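Local coordinates for protein succinylglutamate desuccinylase (Vibrio parahaemolyticus, PDB 2BCO) that probably hydrolyses N-succinylglutamate to glutamate and succinate with one bound zinc ion, the last step of arginine degradation by the AST pathway, at residues 40-46 and 87-93; 54-58 and 140-144; 260-266 and 324-330. All coordinates share one frame; numbering follows the deposited sequence.

Contact 1: 40-46 and 87-93; sequences GVLEVIP and VDARCLF
E43 and R90 both swing CG to the side opposite the backbone nitrogen (chi1 -170° and 177°) and then run out as extended chains, so that their charged ends converge diagonally over one face of an antiparallel strand pair. The carboxylate and guanidinium planes stand 89° apart. R90 NE reaches E43 OE2 at 3.1 Å from above the carboxylate plane, forming a salt bridge whose hydrogen bond is bent, and NH2 adds a weak second bond to the same oxygen at 3.4 Å. Each group has further partners: E43 OE1 bonds to the Y37 hydroxyl, while R90 NH1 is held by N55 OD1 and the F140 carbonyl. Bonds to E43, N55 and F140 thus fix the rotation of the guanidinium.

Beneath this bridge the backbones are joined through two hydrogen-bonded pairs. L42 and F93 exchange two backbone N-H...O hydrogen bonds, with L42 N to F93 O at 2.9 Å. V44 and C91 do likewise, with V44 N to C91 O at 2.8 Å. Between them lies the non-hydrogen-bonded pair of E43 and L92, where E43 CA comes within 3.2 Å of C91 O. On the other face V44 divides its branches: CG2 touches the edge of the F93 ring at CE1, 3.6 Å away, and CG1 meets V87 CG1 at 3.8 Å. At the strand end P46 lays CG against the backbone of A89, 3.3 Å from its C atom.

Helix 68-81 covers the face of L42 and F93, whereas helix 125-141 lies over V41 and L92. A strand joined antiparallel to 90-95, which itself runs parallel to 55-60, with helices on both faces, is consistent with the mixed-sheet alpha/beta fold of zinc exopeptidases.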
loop_
_atom_site.group_PDB
_atom_site.type_symbol
_atom_site.label_atom_id
_atom_site.label_comp_id
_atom_site.label_asym_id
_atom_site.label_seq_id
_atom_site.Cartn_x
_atom_site.Cartn_y
_atom_site.Cartn_z
ATOM N N GLY A 40 -1.934 -17.904 0.287
ATOM C CA GLY A 40 -2.024 -16.464 0.445
ATOM C C GLY A 40 -2.775 -15.706 -0.631
ATOM O O GLY A 40 -2.649 -14.492 -0.730
ATOM N N VAL A 41 -3.554 -16.409 -1.439
ATOM C CA VAL A 41 -4.309 -15.759 -2.498
ATOM C C VAL A 41 -5.762 -16.198 -2.355
ATOM O O VAL A 41 -6.097 -17.355 -2.591
ATOM C CB VAL A 41 -3.754 -16.151 -3.879
ATOM C CG1 VAL A 41 -4.513 -15.424 -4.983
ATOM C CG2 VAL A 41 -2.258 -15.813 -3.939
ATOM N N LEU A 42 -6.622 -15.272 -1.948
ATOM C CA LEU A 42 -8.027 -15.602 -1.741
ATOM C C LEU A 42 -8.923 -14.632 -2.490
ATOM O O LEU A 42 -8.851 -13.425 -2.268
ATOM C CB LEU A 42 -8.364 -15.527 -0.244
ATOM C CG LEU A 42 -9.487 -16.376 0.388
ATOM C CD1 LEU A 42 -10.200 -15.552 1.469
ATOM C CD2 LEU A 42 -10.489 -16.836 -0.657
ATOM N N GLU A 43 -9.757 -15.143 -3.386
ATOM C CA GLU A 43 -10.676 -14.271 -4.101
ATOM C C GLU A 43 -12.046 -14.371 -3.446
ATOM O O GLU A 43 -12.457 -15.446 -3.014
ATOM C CB GLU A 43 -10.793 -14.667 -5.568
ATOM C CG GLU A 43 -11.551 -13.635 -6.390
ATOM C CD GLU A 43 -11.526 -13.932 -7.870
ATOM O OE1 GLU A 43 -10.414 -14.121 -8.423
ATOM O OE2 GLU A 43 -12.614 -13.970 -8.481
ATOM N N VAL A 44 -12.742 -13.247 -3.351
ATOM C CA VAL A 44 -14.069 -13.226 -2.758
ATOM C C VAL A 44 -14.988 -12.569 -3.778
ATOM O O VAL A 44 -14.787 -11.418 -4.159
ATOM C CB VAL A 44 -14.075 -12.435 -1.426
ATOM C CG1 VAL A 44 -15.442 -12.503 -0.771
ATOM C CG2 VAL A 44 -13.027 -13.006 -0.487
ATOM N N ILE A 45 -15.985 -13.318 -4.236
ATOM C CA ILE A 45 -16.933 -12.822 -5.224
ATOM C C ILE A 45 -18.311 -12.647 -4.587
ATOM O O ILE A 45 -18.774 -13.516 -3.849
ATOM C CB ILE A 45 -17.047 -13.811 -6.413
ATOM C CG1 ILE A 45 -15.672 -13.996 -7.065
ATOM C CG2 ILE A 45 -18.074 -13.304 -7.429
ATOM C CD1 ILE A 45 -15.658 -14.995 -8.208
ATOM N N PRO A 46 -18.976 -11.515 -4.859
ATOM C CA PRO A 46 -20.305 -11.231 -4.312
ATOM C C PRO A 46 -21.381 -12.139 -4.909
ATOM O O PRO A 46 -21.226 -12.671 -6.005
ATOM C CB PRO A 46 -20.534 -9.771 -4.693
ATOM C CG PRO A 46 -19.159 -9.226 -4.873
ATOM C CD PRO A 46 -18.462 -10.344 -5.584
ATOM N N VAL A 87 -20.600 -8.778 1.916
ATOM C CA VAL A 87 -19.720 -8.650 0.762
ATOM C C VAL A 87 -20.480 -8.148 -0.450
ATOM O O VAL A 87 -21.454 -8.760 -0.883
ATOM C CB VAL A 87 -19.052 -9.985 0.429
ATOM C CG1 VAL A 87 -18.140 -9.820 -0.762
ATOM C CG2 VAL A 87 -18.260 -10.471 1.624
ATOM N N ASP A 88 -20.022 -7.033 -1.002
ATOM C CA ASP A 88 -20.677 -6.440 -2.156
ATOM C C ASP A 88 -19.701 -6.196 -3.304
ATOM O O ASP A 88 -20.103 -6.005 -4.445
ATOM C CB ASP A 88 -21.327 -5.120 -1.750
ATOM C CG ASP A 88 -22.438 -4.714 -2.681
ATOM O OD1 ASP A 88 -23.553 -5.264 -2.545
ATOM O OD2 ASP A 88 -22.193 -3.857 -3.556
ATOM N N ALA A 89 -18.413 -6.192 -3.001
ATOM C CA ALA A 89 -17.409 -5.968 -4.027
ATOM C C ALA A 89 -16.587 -7.231 -4.233
ATOM O O ALA A 89 -16.407 -8.017 -3.307
ATOM C CB ALA A 89 -16.500 -4.814 -3.626
ATOM N N ARG A 90 -16.109 -7.433 -5.452
ATOM C CA ARG A 90 -15.276 -8.587 -5.758
ATOM C C ARG A 90 -13.896 -8.215 -5.219
ATOM O O ARG A 90 -13.399 -7.125 -5.494
ATOM C CB ARG A 90 -15.241 -8.814 -7.273
ATOM C CG ARG A 90 -14.334 -9.947 -7.726
ATOM C CD ARG A 90 -14.712 -10.416 -9.121
ATOM N NE ARG A 90 -13.712 -11.308 -9.696
ATOM C CZ ARG A 90 -12.722 -10.909 -10.487
ATOM N NH1 ARG A 90 -12.592 -9.629 -10.798
ATOM N NH2 ARG A 90 -11.868 -11.796 -10.976
ATOM N N CYS A 91 -13.288 -9.103 -4.437
ATOM C CA CYS A 91 -11.980 -8.820 -3.850
ATOM C C CYS A 91 -10.956 -9.925 -4.069
ATOM O O CYS A 91 -11.300 -11.087 -4.276
ATOM C CB CYS A 91 -12.109 -8.601 -2.337
ATOM S SG CYS A 91 -13.362 -7.415 -1.795
ATOM N N LEU A 92 -9.688 -9.541 -4.018
ATOM C CA LEU A 92 -8.593 -10.486 -4.151
ATOM C C LEU A 92 -7.663 -10.177 -2.986
ATOM O O LEU A 92 -6.945 -9.171 -3.019
ATOM C CB LEU A 92 -7.844 -10.295 -5.475
ATOM C CG LEU A 92 -6.709 -11.310 -5.671
ATOM C CD1 LEU A 92 -7.308 -12.695 -5.817
ATOM C CD2 LEU A 92 -5.874 -10.971 -6.890
ATOM N N PHE A 93 -7.696 -11.023 -1.953
ATOM C CA PHE A 93 -6.856 -10.834 -0.774
ATOM C C PHE A 93 -5.527 -11.522 -0.965
ATOM O O PHE A 93 -5.454 -12.703 -1.331
ATOM C CB PHE A 93 -7.533 -11.373 0.496
ATOM C CG PHE A 93 -8.756 -10.587 0.916
ATOM C CD1 PHE A 93 -10.007 -10.889 0.398
ATOM C CD2 PHE A 93 -8.644 -9.529 1.809
ATOM C CE1 PHE A 93 -11.142 -10.144 0.765
ATOM C CE2 PHE A 93 -9.769 -8.774 2.186
ATOM C CZ PHE A 93 -11.021 -9.087 1.658
#

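Contact 2: 54-58 and 140-144; sequences KNIII and FYQDT
The rings of F140 and Y141 present their edges to the backbone of strand 55-58, an example of helix-on-sheet packing in the alpha/beta catalytic domain. At the rim of the F140 ring the N55 carbonyl carbon lies near the plane, 3.6 Å from CE2, and I56 N is in plane, 3.9 Å from F140 CZ. Y141 offers its edge to the oxygen of the same peptide group: N55 O sits in the ring plane at 3.6 Å from CE1. I57 approaches both rings obliquely.

The two rings come from successive residues at the end of helix 125-141, and their first torsions differ. F140 turns CG away from its own nitrogen (chi1 -174°), while Y141 keeps CG beside it (chi1 -72°), which spreads the rings and lets I57 touch both. Its CG1 meets F140 CD2 at 3.4 Å, the two side chains lying alongside and running antiparallel to one another. Its terminal CD1 crosses the far end of the tyrosine, 3.5 Å from CZ. The hydroxyl there is bonded to the W150 carbonyl, so Y141 ties the helix end to the neighbouring strand 149-157 as well.

N55 points toward the helix and makes its contacts through two parts. CB packs on F140, and the amide crosses T144 at a slant, with N55 ND2 3.7 Å from T144 CB. This is a van der Waals contact; the ND2 group has a hydrogen-bond partner in the T148 hydroxyl. No hydrogen bond crosses between the two segments. Beyond the helix, which Q142 leaves, the chain folds back, and T144 OG1 donates a hydrogen bond of 2.7 Å to the Y141 carbonyl oxygen.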
loop_
_atom_site.group_PDB
_atom_site.type_symbol
_atom_site.label_atom_id
_atom_site.label_comp_id
_atom_site.label_asym_id
_atom_site.label_seq_id
_atom_site.Cartn_x
_atom_site.Cartn_y
_atom_site.Cartn_z
ATOM N N LYS A 54 -17.333 -3.244 -7.654
ATOM C CA LYS A 54 -15.908 -2.941 -7.580
ATOM C C LYS A 54 -15.036 -4.200 -7.566
ATOM O O LYS A 54 -15.439 -5.262 -7.084
ATOM C CB LYS A 54 -15.600 -2.102 -6.337
ATOM C CG LYS A 54 -16.228 -0.718 -6.361
ATOM C CD LYS A 54 -15.731 0.132 -5.210
ATOM C CE LYS A 54 -16.295 1.542 -5.278
ATOM N NZ LYS A 54 -17.780 1.565 -5.141
ATOM N N ASN A 55 -13.843 -4.069 -8.127
ATOM C CA ASN A 55 -12.883 -5.160 -8.160
ATOM C C ASN A 55 -11.694 -4.640 -7.382
ATOM O O ASN A 55 -10.854 -3.910 -7.902
ATOM C CB ASN A 55 -12.524 -5.488 -9.604
ATOM C CG ASN A 55 -13.700 -6.063 -10.362
ATOM O OD1 ASN A 55 -14.067 -7.221 -10.170
ATOM N ND2 ASN A 55 -14.318 -5.247 -11.206
ATOM N N ILE A 56 -11.654 -5.008 -6.109
ATOM C CA ILE A 56 -10.609 -4.552 -5.212
ATOM C C ILE A 56 -9.555 -5.587 -4.863
ATOM O O ILE A 56 -9.865 -6.674 -4.376
ATOM C CB ILE A 56 -11.205 -4.069 -3.877
ATOM C CG1 ILE A 56 -12.446 -3.210 -4.130
ATOM C CG2 ILE A 56 -10.153 -3.293 -3.100
ATOM C CD1 ILE A 56 -13.168 -2.807 -2.853
ATOM N N ILE A 57 -8.304 -5.234 -5.114
ATOM C CA ILE A 57 -7.195 -6.099 -4.758
ATOM C C ILE A 57 -6.745 -5.540 -3.423
ATOM O O ILE A 57 -6.467 -4.354 -3.309
ATOM C CB ILE A 57 -6.012 -5.985 -5.738
ATOM C CG1 ILE A 57 -6.398 -6.548 -7.106
ATOM C CG2 ILE A 57 -4.798 -6.731 -5.174
ATOM C CD1 ILE A 57 -5.286 -6.411 -8.140
ATOM N N ILE A 58 -6.703 -6.380 -2.404
ATOM C CA ILE A 58 -6.271 -5.925 -1.097
ATOM C C ILE A 58 -5.055 -6.761 -0.733
ATOM O O ILE A 58 -5.183 -7.907 -0.324
ATOM C CB ILE A 58 -7.389 -6.121 -0.049
ATOM C CG1 ILE A 58 -8.659 -5.382 -0.504
ATOM C CG2 ILE A 58 -6.929 -5.600 1.312
ATOM C CD1 ILE A 58 -9.920 -5.783 0.260
ATOM N N PHE A 140 -7.139 -11.162 -12.240
ATOM C CA PHE A 140 -8.220 -10.553 -11.490
ATOM C C PHE A 140 -8.895 -9.402 -12.236
ATOM O O PHE A 140 -10.115 -9.278 -12.205
ATOM C CB PHE A 140 -7.692 -10.062 -10.144
ATOM C CG PHE A 140 -8.759 -9.533 -9.236
ATOM C CD1 PHE A 140 -9.717 -10.386 -8.692
ATOM C CD2 PHE A 140 -8.812 -8.176 -8.924
ATOM C CE1 PHE A 140 -10.711 -9.894 -7.842
ATOM C CE2 PHE A 140 -9.801 -7.672 -8.077
ATOM C CZ PHE A 140 -10.756 -8.535 -7.534
ATOM N N TYR A 141 -8.110 -8.560 -12.898
ATOM C CA TYR A 141 -8.677 -7.436 -13.628
ATOM C C TYR A 141 -9.157 -7.799 -15.031
ATOM O O TYR A 141 -9.802 -6.987 -15.694
ATOM C CB TYR A 141 -7.673 -6.280 -13.734
ATOM C CG TYR A 141 -7.424 -5.542 -12.433
ATOM C CD1 TYR A 141 -8.463 -5.315 -11.525
ATOM C CD2 TYR A 141 -6.165 -5.024 -12.133
ATOM C CE1 TYR A 141 -8.253 -4.583 -10.345
ATOM C CE2 TYR A 141 -5.942 -4.289 -10.963
ATOM C CZ TYR A 141 -6.988 -4.070 -10.071
ATOM O OH TYR A 141 -6.760 -3.352 -8.911
ATOM N N GLN A 142 -8.853 -9.013 -15.482
ATOM C CA GLN A 142 -9.261 -9.439 -16.817
ATOM C C GLN A 142 -10.778 -9.341 -16.972
ATOM O O GLN A 142 -11.539 -9.827 -16.133
ATOM C CB GLN A 142 -8.807 -10.879 -17.090
ATOM C CG GLN A 142 -9.146 -11.361 -18.496
ATOM C CD GLN A 142 -8.851 -12.833 -18.708
ATOM O OE1 GLN A 142 -7.718 -13.284 -18.530
ATOM N NE2 GLN A 142 -9.872 -13.592 -19.097
ATOM N N ASP A 143 -11.207 -8.704 -18.056
ATOM C CA ASP A 143 -12.630 -8.526 -18.345
ATOM C C ASP A 143 -13.374 -7.746 -17.261
ATOM O O ASP A 143 -14.458 -8.140 -16.825
ATOM C CB ASP A 143 -13.319 -9.884 -18.556
ATOM C CG ASP A 143 -12.673 -10.705 -19.661
ATOM O OD1 ASP A 143 -12.356 -10.141 -20.730
ATOM O OD2 ASP A 143 -12.492 -11.922 -19.456
ATOM N N THR A 144 -12.784 -6.648 -16.817
ATOM C CA THR A 144 -13.421 -5.796 -15.822
ATOM C C THR A 144 -13.259 -4.392 -16.367
ATOM O O THR A 144 -12.270 -4.096 -17.033
ATOM C CB THR A 144 -12.725 -5.857 -14.436
ATOM O OG1 THR A 144 -11.427 -5.251 -14.514
ATOM C CG2 THR A 144 -12.583 -7.295 -13.971
#

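Contact 3: 260-266 and 324-330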
loop_
_atom_site.group_PDB
_atom_site.type_symbol
_atom_site.label_atom_id
_atom_site.label_comp_id
_atom_site.label_asym_id
_atom_site.label_seq_id
_atom_site.Cartn_x
_atom_site.Cartn_y
_atom_site.Cartn_z
ATOM N N TYR A 260 -0.020 16.171 -0.087
ATOM C CA TYR A 260 1.373 16.562 -0.276
ATOM C C TYR A 260 1.771 16.339 -1.726
ATOM O O TYR A 260 1.149 15.554 -2.427
ATOM C CB TYR A 260 2.301 15.722 0.611
ATOM C CG TYR A 260 2.285 16.070 2.085
ATOM C CD1 TYR A 260 3.024 17.148 2.578
ATOM C CD2 TYR A 260 1.535 15.325 2.986
ATOM C CE1 TYR A 260 3.011 17.475 3.939
ATOM C CE2 TYR A 260 1.517 15.642 4.346
ATOM C CZ TYR A 260 2.255 16.715 4.815
ATOM O OH TYR A 260 2.240 17.022 6.159
ATOM N N ARG A 261 2.797 17.051 -2.172
ATOM C CA ARG A 261 3.321 16.898 -3.525
ATOM C C ARG A 261 4.827 16.816 -3.339
ATOM O O ARG A 261 5.345 17.220 -2.298
ATOM C CB ARG A 261 2.965 18.098 -4.420
ATOM C CG ARG A 261 3.730 19.392 -4.133
ATOM C CD ARG A 261 3.379 20.477 -5.166
ATOM N NE ARG A 261 3.927 21.794 -4.837
ATOM C CZ ARG A 261 5.205 22.136 -4.957
ATOM N NH1 ARG A 261 6.093 21.264 -5.406
ATOM N NH2 ARG A 261 5.597 23.358 -4.618
ATOM N N VAL A 262 5.535 16.304 -4.334
ATOM C CA VAL A 262 6.981 16.198 -4.213
ATOM C C VAL A 262 7.705 17.502 -4.572
ATOM O O VAL A 262 7.757 17.893 -5.736
ATOM C CB VAL A 262 7.512 15.055 -5.099
ATOM C CG1 VAL A 262 9.034 14.979 -5.005
ATOM C CG2 VAL A 262 6.867 13.741 -4.672
ATOM N N SER A 263 8.248 18.179 -3.563
ATOM C CA SER A 263 8.981 19.421 -3.789
ATOM C C SER A 263 10.152 19.088 -4.690
ATOM O O SER A 263 10.325 19.688 -5.745
ATOM C CB SER A 263 9.495 20.000 -2.469
ATOM O OG SER A 263 8.425 20.269 -1.582
ATOM N N ARG A 264 10.961 18.125 -4.258
ATOM C CA ARG A 264 12.099 17.675 -5.042
ATOM C C ARG A 264 12.565 16.298 -4.602
ATOM O O ARG A 264 12.270 15.845 -3.493
ATOM C CB ARG A 264 13.246 18.689 -4.975
ATOM C CG ARG A 264 13.726 19.053 -3.590
ATOM C CD ARG A 264 14.376 20.432 -3.622
ATOM N NE ARG A 264 14.916 20.823 -2.324
ATOM C CZ ARG A 264 16.035 20.333 -1.803
ATOM N NH1 ARG A 264 16.741 19.433 -2.471
ATOM N NH2 ARG A 264 16.440 20.736 -0.609
ATOM N N THR A 265 13.278 15.628 -5.498
ATOM C CA THR A 265 13.787 14.292 -5.238
ATOM C C THR A 265 15.305 14.350 -5.054
ATOM O O THR A 265 16.011 14.933 -5.873
ATOM C CB THR A 265 13.412 13.339 -6.405
ATOM O OG1 THR A 265 13.834 12.003 -6.101
ATOM C CG2 THR A 265 14.071 13.794 -7.692
ATOM N N ILE A 266 15.796 13.758 -3.967
ATOM C CA ILE A 266 17.224 13.746 -3.659
ATOM C C ILE A 266 17.913 12.504 -4.230
ATOM O O ILE A 266 17.503 11.377 -3.954
ATOM C CB ILE A 266 17.460 13.775 -2.124
ATOM C CG1 ILE A 266 16.742 14.975 -1.501
ATOM C CG2 ILE A 266 18.953 13.818 -1.824
ATOM C CD1 ILE A 266 17.145 16.317 -2.083
ATOM N N ALA A 324 16.094 10.311 -0.869
ATOM C CA ALA A 324 14.997 10.922 -0.125
ATOM C C ALA A 324 14.023 11.720 -0.986
ATOM O O ALA A 324 14.290 12.048 -2.143
ATOM C CB ALA A 324 15.558 11.828 0.978
ATOM N N LEU A 325 12.885 12.029 -0.381
ATOM C CA LEU A 325 11.839 12.802 -1.022
ATOM C C LEU A 325 11.646 14.035 -0.162
ATOM O O LEU A 325 11.685 13.953 1.059
ATOM C CB LEU A 325 10.544 11.991 -1.058
ATOM C CG LEU A 325 9.874 11.663 -2.399
ATOM C CD1 LEU A 325 10.872 11.674 -3.546
ATOM C CD2 LEU A 325 9.212 10.295 -2.280
HETATM N N MSE A 326 11.494 15.188 -0.792
HETATM C CA MSE A 326 11.240 16.418 -0.057
HETATM C C MSE A 326 9.829 16.762 -0.502
HETATM O O MSE A 326 9.563 16.904 -1.693
HETATM C CB MSE A 326 12.214 17.522 -0.470
HETATM C CG MSE A 326 13.670 17.250 -0.127
HETATM SE SE MSE A 326 13.961 17.113 1.770
HETATM C CE MSE A 326 14.299 18.985 2.152
ATOM N N VAL A 327 8.921 16.870 0.454
ATOM C CA VAL A 327 7.534 17.157 0.133
ATOM C C VAL A 327 7.008 18.386 0.848
ATOM O O VAL A 327 7.643 18.900 1.770
ATOM C CB VAL A 327 6.655 15.961 0.498
ATOM C CG1 VAL A 327 7.207 14.708 -0.169
ATOM C CG2 VAL A 327 6.621 15.783 2.012
ATOM N N CYS A 328 5.842 18.847 0.413
ATOM C CA CYS A 328 5.203 20.012 1.003
ATOM C C CYS A 328 3.721 19.966 0.683
ATOM O O CYS A 328 3.322 19.427 -0.353
ATOM C CB CYS A 328 5.810 21.300 0.438
ATOM S SG CYS A 328 5.662 21.488 -1.360
ATOM N N GLU A 329 2.905 20.516 1.571
ATOM C CA GLU A 329 1.466 20.534 1.340
ATOM C C GLU A 329 1.191 21.186 -0.012
ATOM O O GLU A 329 1.949 22.044 -0.475
ATOM C CB GLU A 329 0.740 21.327 2.430
ATOM C CG GLU A 329 0.869 20.748 3.825
ATOM C CD GLU A 329 -0.200 21.271 4.773
ATOM O OE1 GLU A 329 -0.101 21.004 5.989
ATOM O OE2 GLU A 329 -1.141 21.942 4.299
ATOM N N VAL A 330 0.107 20.780 -0.654
ATOM C CA VAL A 330 -0.202 21.385 -1.924
ATOM C C VAL A 330 -1.660 21.801 -2.060
ATOM O O VAL A 330 -2.556 21.221 -1.434
ATOM C CB VAL A 330 0.190 20.465 -3.083
ATOM C CG1 VAL A 330 -0.721 19.264 -3.145
ATOM C CG2 VAL A 330 0.170 21.263 -4.380
HETATM O O HOH W 1 1.880 19.429 7.492
#
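A classic beta bulge marks this antiparallel pairing in the AstE/AspA barrel-sandwich hybrid domain: S263 and R264 together face the single residue M326, a selenomethionine here. Its carbonyl oxygen accepts from R264 N at 3.2 Å and, in a short but strongly bent and therefore weak bond, from S263 N. M326 N bonds to R264 O at 2.9 Å, the donor nearly in line with the C=O bond. The extra residue shifts the register by one, and the chain turns a corner at 263, so that the strands before and after it lie on different sheets or faces. On one side of the corner R261 and C328 form a hydrogen-bonded pair; on the other, I266 N bonds to A324 O at 2.9 Å.

Both arginines lay a flat group over a neighbour. C328 SG sits over the centre of one face of the R261 guanidinium, 3.7 Å from CZ, while V330 CG2 comes in at its edge and also touches CD at 3.4 Å, the two side chains crossing at about a right angle. R264 runs alongside M326, pointing the same way, with CG of the selenomethionine over its guanidinium; NE is anchored in a salt bridge to E308.

At the other end of the pairing Y260 sends its ring past the E329 backbone, CD1 lying 3.5 Å from E329 N. Its hydroxyl bonds to H163, and a water lies 2.8 Å from Y260 OH; that water donates a hydrogen bond to E329 OE1 at 2.9 Å.

Contacts 1 and 2 adjoin, with centres 9 Å apart, because strands 90-95 and 55-60 are parallel neighbours: R90 N lies 2.8 Å from K54 O and R90 O 2.8 Å from I56 N, both probable hydrogen bonds, and F93 packs on I58. Along the chain their segments alternate, so the two cross. Contact 3 lies on the opposite side of the chain's centre, its centre about 35 Å from that of contact 1 and 31 Å from that of contact 2. The zinc site falls between: the I57 side chain is about 11 Å from that of zinc ligand H155, and the L325 side chain is about 14 Å from the zinc ion and about 10 Å from the side chain of E219, the predicted active-site residue.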